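Local coordinates for 2-oxoglutarate-dependent dioxygenase DAO (Oryza sativa subsp. indica, PDB 6KUN), which probably catalyses the irreversible iron- and 2-oxoglutarate-dependent oxidation of the auxin indole-3-acetic acid to inactive 2-oxoindole-3-acetic acid, maintaining auxin homeostasis in rice reproductive organs, at residues V181-E186 / G209-N214; L191-P196 / H228-R233. One frame throughout, in Å; residues are numbered along the deposited sequence.

Contact 1: V181-E186 / G209-N214; sequences VLQEDE and GSFVVN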
# COMPACT_ATOMS: atom_id res chain seq x y z
N VAL B 181 -1.38 19.04 4.18
CA VAL B 181 -0.63 17.83 3.94
C VAL B 181 -1.64 16.71 3.69
O VAL B 181 -2.49 16.46 4.54
CB VAL B 181 0.32 17.45 5.08
CG1 VAL B 181 1.14 16.22 4.68
CG2 VAL B 181 1.24 18.58 5.39
N LEU B 182 -1.51 16.03 2.56
CA LEU B 182 -2.46 15.01 2.12
C LEU B 182 -1.76 13.66 2.02
O LEU B 182 -0.62 13.58 1.54
CB LEU B 182 -3.05 15.38 0.73
CG LEU B 182 -3.70 16.73 0.49
CD1 LEU B 182 -3.97 16.89 -1.01
CD2 LEU B 182 -4.98 16.87 1.27
N GLN B 183 -2.48 12.61 2.40
CA GLN B 183 -2.08 11.23 2.14
C GLN B 183 -3.15 10.58 1.26
O GLN B 183 -4.24 10.26 1.74
CB GLN B 183 -1.92 10.46 3.45
CG GLN B 183 -1.67 8.97 3.27
CD GLN B 183 -0.33 8.54 3.83
OE1 GLN B 183 -0.25 8.00 4.94
NE2 GLN B 183 0.74 8.78 3.08
N GLU B 184 -2.84 10.40 -0.02
CA GLU B 184 -3.82 9.95 -1.00
C GLU B 184 -3.86 8.43 -1.02
O GLU B 184 -2.94 7.75 -0.57
CB GLU B 184 -3.46 10.50 -2.39
CG GLU B 184 -4.50 10.23 -3.49
CD GLU B 184 -4.15 10.93 -4.80
OE1 GLU B 184 -3.08 11.58 -4.86
OE2 GLU B 184 -4.93 10.84 -5.77
N ASP B 185 -4.96 7.90 -1.52
CA ASP B 185 -5.11 6.46 -1.67
C ASP B 185 -4.07 5.96 -2.66
O ASP B 185 -4.01 6.45 -3.78
CB ASP B 185 -6.51 6.14 -2.18
CG ASP B 185 -6.93 4.76 -1.82
OD1 ASP B 185 -6.06 3.86 -1.81
OD2 ASP B 185 -8.14 4.59 -1.55
N GLU B 186 -3.25 4.98 -2.23
CA GLU B 186 -2.23 4.44 -3.12
C GLU B 186 -2.84 3.86 -4.40
O GLU B 186 -2.24 3.95 -5.47
CB GLU B 186 -1.44 3.33 -2.42
CG GLU B 186 -0.87 3.71 -1.06
CD GLU B 186 -0.17 2.54 -0.40
OE1 GLU B 186 -0.20 2.47 0.85
OE2 GLU B 186 0.41 1.69 -1.12
N GLY B 209 3.75 5.91 0.63
CA GLY B 209 4.58 6.41 1.71
C GLY B 209 5.00 7.86 1.63
O GLY B 209 5.72 8.32 2.53
N SER B 210 4.63 8.59 0.57
CA SER B 210 4.92 10.01 0.45
C SER B 210 3.64 10.79 0.66
O SER B 210 2.53 10.26 0.53
CB SER B 210 5.49 10.38 -0.92
OG SER B 210 4.43 10.64 -1.83
N PHE B 211 3.81 12.06 1.02
CA PHE B 211 2.70 13.00 1.25
C PHE B 211 2.77 14.09 0.18
O PHE B 211 3.84 14.37 -0.36
CB PHE B 211 2.79 13.62 2.66
CG PHE B 211 2.59 12.61 3.80
CD1 PHE B 211 1.34 12.30 4.26
CD2 PHE B 211 3.68 12.04 4.44
CE1 PHE B 211 1.14 11.39 5.30
CE2 PHE B 211 3.49 11.13 5.49
CZ PHE B 211 2.21 10.81 5.92
N VAL B 212 1.63 14.66 -0.14
CA VAL B 212 1.52 15.85 -0.99
C VAL B 212 1.24 17.04 -0.11
O VAL B 212 0.39 16.97 0.79
CB VAL B 212 0.40 15.65 -2.03
CG1 VAL B 212 0.25 16.87 -2.91
CG2 VAL B 212 0.67 14.41 -2.85
N VAL B 213 1.93 18.16 -0.37
CA VAL B 213 1.70 19.42 0.31
C VAL B 213 1.13 20.42 -0.69
O VAL B 213 1.66 20.58 -1.80
CB VAL B 213 2.98 19.95 0.97
CG1 VAL B 213 2.67 21.27 1.71
CG2 VAL B 213 3.58 18.88 1.90
N ASN B 214 0.04 21.08 -0.31
CA ASN B 214 -0.55 22.15 -1.13
C ASN B 214 -0.58 23.45 -0.35
O ASN B 214 -0.96 23.48 0.83
CB ASN B 214 -2.02 21.79 -1.54
CG ASN B 214 -2.08 20.68 -2.59
OD1 ASN B 214 -1.10 20.39 -3.25
ND2 ASN B 214 -3.25 20.07 -2.71
O HOH W 1 0.17 10.62 -0.75

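Contact 2: L191-P196 / H228-R233; sequences LEVLDP and HNVKHR. With AKG (2-oxoglutaric acid), chain G.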
# COMPACT_ATOMS: atom_id res chain seq x y z
N LEU B 191 -6.26 13.06 -7.93
CA LEU B 191 -5.91 14.44 -7.60
C LEU B 191 -5.20 15.07 -8.79
O LEU B 191 -4.30 14.47 -9.38
CB LEU B 191 -5.02 14.52 -6.36
CG LEU B 191 -4.61 15.94 -5.94
CD1 LEU B 191 -5.75 16.86 -5.52
CD2 LEU B 191 -3.59 15.87 -4.81
N GLU B 192 -5.61 16.29 -9.12
CA GLU B 192 -5.01 17.03 -10.22
C GLU B 192 -4.82 18.46 -9.73
O GLU B 192 -5.65 18.99 -8.97
CB GLU B 192 -5.91 16.99 -11.46
CG GLU B 192 -6.11 15.58 -12.07
CD GLU B 192 -6.97 15.64 -13.32
OE1 GLU B 192 -7.57 16.71 -13.58
OE2 GLU B 192 -7.04 14.63 -14.06
N VAL B 193 -3.72 19.06 -10.12
CA VAL B 193 -3.43 20.45 -9.79
C VAL B 193 -3.22 21.25 -11.07
O VAL B 193 -2.71 20.74 -12.08
CB VAL B 193 -2.18 20.57 -8.89
CG1 VAL B 193 -2.40 19.79 -7.58
CG2 VAL B 193 -0.98 20.06 -9.64
N LEU B 194 -3.64 22.50 -11.02
CA LEU B 194 -3.45 23.44 -12.12
C LEU B 194 -2.03 23.97 -12.07
O LEU B 194 -1.73 24.90 -11.32
CB LEU B 194 -4.45 24.58 -12.00
CG LEU B 194 -4.61 25.42 -13.25
CD1 LEU B 194 -3.32 25.95 -13.79
CD2 LEU B 194 -5.29 24.56 -14.31
N ASP B 195 -1.16 23.36 -12.89
CA ASP B 195 0.25 23.70 -12.94
C ASP B 195 0.38 25.07 -13.60
O ASP B 195 -0.01 25.23 -14.76
CB ASP B 195 0.98 22.58 -13.69
CG ASP B 195 2.49 22.73 -13.64
OD1 ASP B 195 2.96 23.87 -13.79
OD2 ASP B 195 3.19 21.71 -13.43
N PRO B 196 0.87 26.09 -12.88
CA PRO B 196 1.02 27.40 -13.52
C PRO B 196 1.72 27.36 -14.86
O PRO B 196 1.25 27.98 -15.81
CB PRO B 196 1.80 28.19 -12.45
CG PRO B 196 1.24 27.63 -11.17
CD PRO B 196 1.26 26.14 -11.46
N HIS B 228 2.30 30.28 -4.14
CA HIS B 228 1.13 30.16 -5.00
C HIS B 228 0.06 29.30 -4.33
O HIS B 228 0.32 28.14 -3.98
CB HIS B 228 1.52 29.51 -6.33
CG HIS B 228 0.37 29.31 -7.26
ND1 HIS B 228 -0.38 30.37 -7.75
CD2 HIS B 228 -0.19 28.19 -7.78
CE1 HIS B 228 -1.33 29.90 -8.54
NE2 HIS B 228 -1.23 28.58 -8.59
N ASN B 229 -1.15 29.84 -4.22
CA ASN B 229 -2.28 29.06 -3.73
C ASN B 229 -2.83 28.22 -4.89
O ASN B 229 -3.42 28.75 -5.84
CB ASN B 229 -3.35 29.96 -3.12
CG ASN B 229 -3.72 31.12 -3.99
OD1 ASN B 229 -2.88 31.68 -4.73
ND2 ASN B 229 -4.98 31.54 -3.89
N VAL B 230 -2.61 26.91 -4.80
CA VAL B 230 -2.75 26.05 -5.97
C VAL B 230 -4.20 25.65 -6.16
O VAL B 230 -4.89 25.27 -5.21
CB VAL B 230 -1.82 24.83 -5.82
CG1 VAL B 230 -2.14 23.99 -4.52
CG2 VAL B 230 -1.92 23.96 -7.05
N LYS B 231 -4.69 25.76 -7.39
CA LYS B 231 -6.01 25.25 -7.72
C LYS B 231 -5.89 23.76 -7.94
O LYS B 231 -4.95 23.30 -8.60
CB LYS B 231 -6.60 25.93 -8.94
CG LYS B 231 -6.85 27.42 -8.78
CD LYS B 231 -7.54 27.97 -10.03
CE LYS B 231 -7.91 29.45 -9.90
NZ LYS B 231 -8.53 29.97 -11.15
N HIS B 232 -6.85 23.01 -7.37
CA HIS B 232 -6.83 21.57 -7.48
C HIS B 232 -8.25 21.01 -7.52
O HIS B 232 -9.22 21.65 -7.11
CB HIS B 232 -6.03 20.89 -6.36
CG HIS B 232 -6.53 21.16 -4.97
ND1 HIS B 232 -6.27 22.34 -4.30
CD2 HIS B 232 -7.24 20.40 -4.11
CE1 HIS B 232 -6.82 22.30 -3.11
NE2 HIS B 232 -7.40 21.13 -2.96
N ARG B 233 -8.32 19.79 -8.04
CA ARG B 233 -9.56 19.06 -8.13
C ARG B 233 -9.23 17.57 -8.03
O ARG B 233 -8.06 17.17 -7.95
CB ARG B 233 -10.29 19.38 -9.44
CG ARG B 233 -9.61 18.77 -10.64
CD ARG B 233 -10.12 19.35 -11.96
NE ARG B 233 -9.44 18.71 -13.09
CZ ARG B 233 -9.74 18.93 -14.36
NH1 ARG B 233 -10.71 19.77 -14.67
NH2 ARG B 233 -9.06 18.30 -15.33
C1 AKG G . -8.42 18.84 -0.71
O1 AKG G . -7.36 18.30 -0.31
O2 AKG G . -8.84 19.90 -0.20
C2 AKG G . -9.18 18.21 -1.78
O5 AKG G . -9.40 18.81 -2.82
C3 AKG G . -9.70 16.80 -1.60
C4 AKG G . -8.64 15.95 -0.92
C5 AKG G . -9.15 14.54 -0.76
O3 AKG G . -8.60 13.62 -1.42
O4 AKG G . -10.11 14.33 0.02
O HOH W 2 -3.13 26.58 -9.63

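Contact 1: V181-E186 / G209-N214
Q183 lays its side-chain amide over one face of the F211 ring, near the rim, with NE2 3.4 Å from F211 CE1 and the two planes only 16° apart, a fit that suits a flat amide better than a branched side chain. The glutamine has CG anti to the backbone N (chi1 173°) and bends at chi2, which turns the amide over the rim of the ring. V181 joins from the same side of the sheet: its CG1 rests 3.7 Å from F211 CB, and its CG2 faces the branched, strand-favouring V213. On the opposite side L182 and V212 meet CB to CB at 4.4 Å, and L182 also touches the bound 2-oxoglutarate, an apolar wall for the cosubstrate. The backbone between these two layers of side chains is an antiparallel pairing of the jelly-roll core, the double-stranded beta-helix of this dioxygenase family. L182 and V212 form its hydrogen-bonded pair, with L182 N to V212 O at 2.8 Å and V212 N to L182 O at 3.0 Å. Where the strands diverge, a water accepts from E184 N and donates to S210 O. Farther out, L127 of helix 111-138 packs on V181 and F211, and H39 meets the F211 ring edge-to-face.

Contact 2: L191-P196 / H228-R233
E192 and R233 hold each other twice, by backbone and by side chain. As the hydrogen-bonded pair of two antiparallel strands they exchange N-H...O bonds, and above these the guanidinium approaches the carboxylate side-on. R233 NE and NH2 each lie 2.8 Å from the single oxygen E192 OE1, which sits close to the guanidinium plane, while the carboxylate is turned 39° against that plane. The arginine can bring two donors to one acceptor, and F201 adds a cation-pi contact. An alanine in place of R233 would probably leave the E192 carboxylate without its mate and open a gap beside F201. On the other side of the sheet V193 and H232 form the non-hydrogen-bonded pair, with V193 CG1 4.0 Å from H232 CB and V193 CB against V230 CG2. L191 CD1 closes this end, 4.1 Å from H232 CD2. The two segments stay bonded as far as L194 N, which meets K231 O almost straight (176°) at 2.9 Å. Beyond it the contact loosens: a water bridges L194 O, K231 N and H228 NE2, lying in the plane of the imidazole, and the exposed, poorly ordered P196 offers only its CG over the H228 ring face, a CH-pi contact. H232, with H173 and D175, is a predicted iron ligand. Its CG lies between the backbone N and the carbonyl carbon (chi1 60°), which brings ND1 to a weak bond with V230 O and points NE2 to the 2-oxoglutarate, where it makes a weak bond to O2 at 3.3 Å. Even a weak bond at ND1 would limit the ring's freedom to turn, consistent with NE2 being kept directed at the predicted metal site of this jelly-roll enzyme.

In the fold
Contacts 1 and 2 belong to the two facing sheets of the jelly roll, with centres 14 Å apart. Contact 1 joins neighbouring strands 179-183 and 211-215 of the larger, mixed sheet, backed by helix 111-138; contact 2 joins 191-194 and 232-235 of the smaller antiparallel one. Along the chain their segments alternate, 181-186, 191-196, 209-214, 228-233, as the polypeptide passes from one sheet to the other. The two contacts also touch, L182 CD1 lying 4.0 Å from L191 CD2 and N214 packing on V230 just before strand 232-235. The 2-oxoglutarate lies between them, so residues of both sheets line its pocket.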